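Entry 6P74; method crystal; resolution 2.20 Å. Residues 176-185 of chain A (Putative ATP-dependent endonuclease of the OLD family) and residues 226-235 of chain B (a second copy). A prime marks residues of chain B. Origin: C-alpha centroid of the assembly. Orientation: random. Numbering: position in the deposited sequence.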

# COMPACT_ATOMS: atom_id res chain seq x y z
N VAL A 176 -40.19 0.64 9.08
CA VAL A 176 -39.69 1.84 9.73
C VAL A 176 -38.50 2.39 8.96
O VAL A 176 -38.36 3.61 8.79
CB VAL A 176 -39.35 1.57 11.20
CG1 VAL A 176 -38.89 2.86 11.87
CG2 VAL A 176 -40.56 1.00 11.93
N TYR A 177 -37.63 1.51 8.47
CA TYR A 177 -36.48 1.96 7.69
C TYR A 177 -36.92 2.74 6.45
O TYR A 177 -36.44 3.86 6.21
CB TYR A 177 -35.60 0.77 7.32
CG TYR A 177 -34.52 1.13 6.33
CD1 TYR A 177 -33.33 1.72 6.77
CD2 TYR A 177 -34.70 0.92 4.97
CE1 TYR A 177 -32.35 2.07 5.87
CE2 TYR A 177 -33.72 1.27 4.06
CZ TYR A 177 -32.55 1.84 4.52
OH TYR A 177 -31.57 2.19 3.63
N GLU A 178 -37.83 2.17 5.65
CA GLU A 178 -38.33 2.87 4.47
C GLU A 178 -39.00 4.18 4.84
O GLU A 178 -38.86 5.19 4.13
CB GLU A 178 -39.32 1.98 3.71
CG GLU A 178 -38.70 0.75 3.08
CD GLU A 178 -37.55 1.09 2.14
OE1 GLU A 178 -36.62 0.26 2.02
OE2 GLU A 178 -37.59 2.18 1.52
N GLN A 179 -39.75 4.18 5.95
CA GLN A 179 -40.35 5.41 6.44
C GLN A 179 -39.30 6.50 6.65
O GLN A 179 -39.54 7.67 6.35
CB GLN A 179 -41.11 5.10 7.73
CG GLN A 179 -41.99 6.18 8.29
CD GLN A 179 -42.76 5.68 9.51
OE1 GLN A 179 -43.27 4.56 9.51
NE2 GLN A 179 -42.82 6.49 10.57
N ALA A 180 -38.14 6.12 7.17
CA ALA A 180 -37.08 7.10 7.37
C ALA A 180 -36.44 7.51 6.05
O ALA A 180 -36.12 8.68 5.85
CB ALA A 180 -36.03 6.55 8.34
N MET A 181 -36.25 6.55 5.14
CA MET A 181 -35.70 6.90 3.83
C MET A 181 -36.61 7.86 3.07
O MET A 181 -36.12 8.68 2.29
CB MET A 181 -35.44 5.64 3.01
CG MET A 181 -34.10 4.97 3.30
SD MET A 181 -32.67 6.07 3.02
CE MET A 181 -32.83 6.35 1.26
N ASP A 182 -37.93 7.77 3.28
CA ASP A 182 -38.84 8.67 2.58
C ASP A 182 -38.69 10.11 3.03
O ASP A 182 -38.93 11.03 2.24
CB ASP A 182 -40.29 8.21 2.79
CG ASP A 182 -40.61 6.95 2.01
OD1 ASP A 182 -39.87 6.63 1.05
OD2 ASP A 182 -41.61 6.27 2.37
N LEU A 183 -38.30 10.34 4.29
CA LEU A 183 -38.04 11.71 4.74
C LEU A 183 -36.85 12.31 4.01
O LEU A 183 -36.76 13.54 3.87
CB LEU A 183 -37.79 11.75 6.25
CG LEU A 183 -38.99 11.92 7.17
CD1 LEU A 183 -40.09 10.95 6.82
CD2 LEU A 183 -38.52 11.71 8.60
N LEU A 184 -35.92 11.47 3.55
CA LEU A 184 -34.75 11.94 2.82
C LEU A 184 -35.04 12.14 1.34
O LEU A 184 -34.43 13.02 0.71
CB LEU A 184 -33.60 10.95 2.97
CG LEU A 184 -33.16 10.71 4.41
CD1 LEU A 184 -31.85 9.93 4.42
CD2 LEU A 184 -33.05 12.03 5.16
N ARG A 185 -35.95 11.35 0.77
CA ARG A 185 -36.10 11.29 -0.68
C ARG A 185 -36.93 12.56 -0.89
O ARG A 185 -38.16 12.56 -0.87
CB ARG A 185 -36.65 9.94 -1.08
CG ARG A 185 -35.52 8.90 -1.12
CD ARG A 185 -35.89 7.66 -1.89
NE ARG A 185 -36.78 6.83 -1.09
CZ ARG A 185 -36.43 5.67 -0.55
NH1 ARG A 185 -35.20 5.19 -0.76
NH2 ARG A 185 -37.30 5.00 0.19
N ASN B 226 -26.91 14.61 10.74
CA ASN B 226 -26.40 14.79 9.38
C ASN B 226 -26.53 13.47 8.63
O ASN B 226 -25.54 12.75 8.43
CB ASN B 226 -24.95 15.27 9.40
CG ASN B 226 -24.44 15.67 8.03
OD1 ASN B 226 -25.23 15.96 7.12
ND2 ASN B 226 -23.12 15.68 7.87
N PRO B 227 -27.74 13.12 8.18
CA PRO B 227 -27.96 11.78 7.62
C PRO B 227 -27.32 11.57 6.25
O PRO B 227 -26.85 10.46 5.96
CB PRO B 227 -29.49 11.68 7.54
CG PRO B 227 -29.93 13.10 7.38
CD PRO B 227 -28.98 13.93 8.21
N PHE B 228 -27.27 12.61 5.42
CA PHE B 228 -26.63 12.52 4.11
C PHE B 228 -25.13 12.22 4.19
O PHE B 228 -24.49 12.07 3.15
CB PHE B 228 -26.91 13.81 3.34
CG PHE B 228 -28.36 14.05 3.11
CD1 PHE B 228 -29.02 13.43 2.07
CD2 PHE B 228 -29.08 14.86 3.96
CE1 PHE B 228 -30.38 13.62 1.86
CE2 PHE B 228 -30.43 15.06 3.76
CZ PHE B 228 -31.09 14.44 2.70
N ASN B 229 -24.55 12.11 5.39
CA ASN B 229 -23.16 11.70 5.53
C ASN B 229 -22.98 10.19 5.66
O ASN B 229 -21.85 9.71 5.69
CB ASN B 229 -22.52 12.37 6.75
CG ASN B 229 -21.65 13.55 6.37
OD1 ASN B 229 -21.80 14.14 5.29
ND2 ASN B 229 -20.72 13.92 7.25
N SER B 230 -24.06 9.44 5.76
CA SER B 230 -24.01 7.99 5.79
C SER B 230 -24.74 7.36 4.61
O SER B 230 -24.80 6.13 4.51
CB SER B 230 -24.60 7.47 7.11
OG SER B 230 -24.93 8.55 7.97
N LEU B 231 -25.32 8.17 3.73
CA LEU B 231 -26.00 7.63 2.57
C LEU B 231 -24.99 6.98 1.62
O LEU B 231 -23.88 7.48 1.42
CB LEU B 231 -26.78 8.73 1.85
CG LEU B 231 -28.24 8.53 1.51
CD1 LEU B 231 -29.08 8.03 2.69
CD2 LEU B 231 -28.78 9.86 1.03
N ARG B 232 -25.37 5.84 1.06
CA ARG B 232 -24.54 5.15 0.09
C ARG B 232 -25.42 4.71 -1.08
O ARG B 232 -26.65 4.73 -0.99
CB ARG B 232 -23.84 3.95 0.73
CG ARG B 232 -24.67 3.31 1.83
CD ARG B 232 -24.01 2.06 2.37
NE ARG B 232 -24.99 1.16 2.97
CZ ARG B 232 -24.68 -0.03 3.49
NH1 ARG B 232 -23.43 -0.46 3.49
NH2 ARG B 232 -25.64 -0.79 4.02
N LEU B 233 -24.78 4.37 -2.19
CA LEU B 233 -25.48 3.65 -3.25
C LEU B 233 -25.43 2.15 -2.93
O LEU B 233 -24.40 1.63 -2.51
CB LEU B 233 -24.84 3.91 -4.61
CG LEU B 233 -25.23 5.16 -5.39
CD1 LEU B 233 -26.71 5.46 -5.24
CD2 LEU B 233 -24.38 6.35 -4.99
N GLN B 234 -26.55 1.47 -3.11
CA GLN B 234 -26.56 0.04 -2.85
C GLN B 234 -27.38 -0.67 -3.92
O GLN B 234 -28.10 -0.04 -4.70
CB GLN B 234 -27.09 -0.27 -1.44
CG GLN B 234 -28.15 0.69 -0.97
CD GLN B 234 -28.39 0.60 0.52
OE1 GLN B 234 -27.46 0.68 1.33
NE2 GLN B 234 -29.65 0.42 0.90
N TYR B 235 -27.23 -2.00 -3.97
CA TYR B 235 -27.93 -2.84 -4.93
C TYR B 235 -28.04 -4.25 -4.34
O TYR B 235 -27.37 -4.58 -3.35
CB TYR B 235 -27.21 -2.85 -6.28
CG TYR B 235 -25.77 -3.28 -6.16
CD1 TYR B 235 -24.80 -2.41 -5.69
CD2 TYR B 235 -25.39 -4.57 -6.49
CE1 TYR B 235 -23.48 -2.81 -5.57
CE2 TYR B 235 -24.07 -4.98 -6.38
CZ TYR B 235 -23.12 -4.09 -5.91
OH TYR B 235 -21.81 -4.50 -5.79

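What holds the chain A stretch against chain B? The contact is mainly apolar, with no hydrogen bond or salt bridge crossing between the stretches, and it centres on Leu184. This residue points its CA-to-CB bond toward the other chain and has 87 Å² covered, the largest share of the 246 Å² buried in all. CD1 of Leu184 packs against CD1 of Leu231′ (3.8 Å) and also comes within 4.3 Å of CB of Pro227′; CD2 of Leu184 packs against CG of Pro227′ and CZ of Phe228′ (4.0 Å each). A forked aliphatic side chain suits this place, because its branches together cover several apolar neighbours, Pro227′ between them.

How does chain B shape its side of this packing? Pro227′ and Phe228′ belong to a short 3-10 segment, and Leu231′ follows in the loop beyond it. The proline directs its CB toward the other stretch and offers a compact ring. Phe228′ and Leu231′ leave their backbones sideways, yet their ends come nearer: the phenylalanine, with chi1 in m, is long enough to extend its ring tip to Leu184, which meets the ring obliquely, and the leucine brings a branch, CD1, into the contact. The turn is tied by backbone hydrogen bonds from Asn229′ N to Asn226′ O (3.3 Å) and from Ser230′ N to Pro227′ O (3.0 Å), the latter joined by a weak bond from Ser230′ OG to the same Pro227′ O (3.4 Å).

What does chain A add besides Leu184? Met181 also starts sideways, but its m, m, m side chain brings SD to 4.1 Å from CD1 of Leu231′. That methyl therefore meets both Met181 and Leu184. Methionine fits here as a flexible, unbranched chain whose sulfur can pack among carbons. The two residues lie three apart in sequence, near enough to share this partner.

Where do polar groups enter? The CA-to-CB bonds of Tyr177 and Gln234′ both point toward the other stretch, and these long side chains carry their polar ends close: OH of Tyr177 comes within 3.8 Å of NE2 of Gln234′. This is contact without a hydrogen bond between them; both atoms have hydrogen-bond partners elsewhere in the structure. The charged side chains of chain A's stretch take no part in the contact. Arg185 points its CB away, and its NH2 forms salt bridges within its own stretch, 3.1 Å from OE2 of Glu178 and 3.2 Å from OD1 of Asp182.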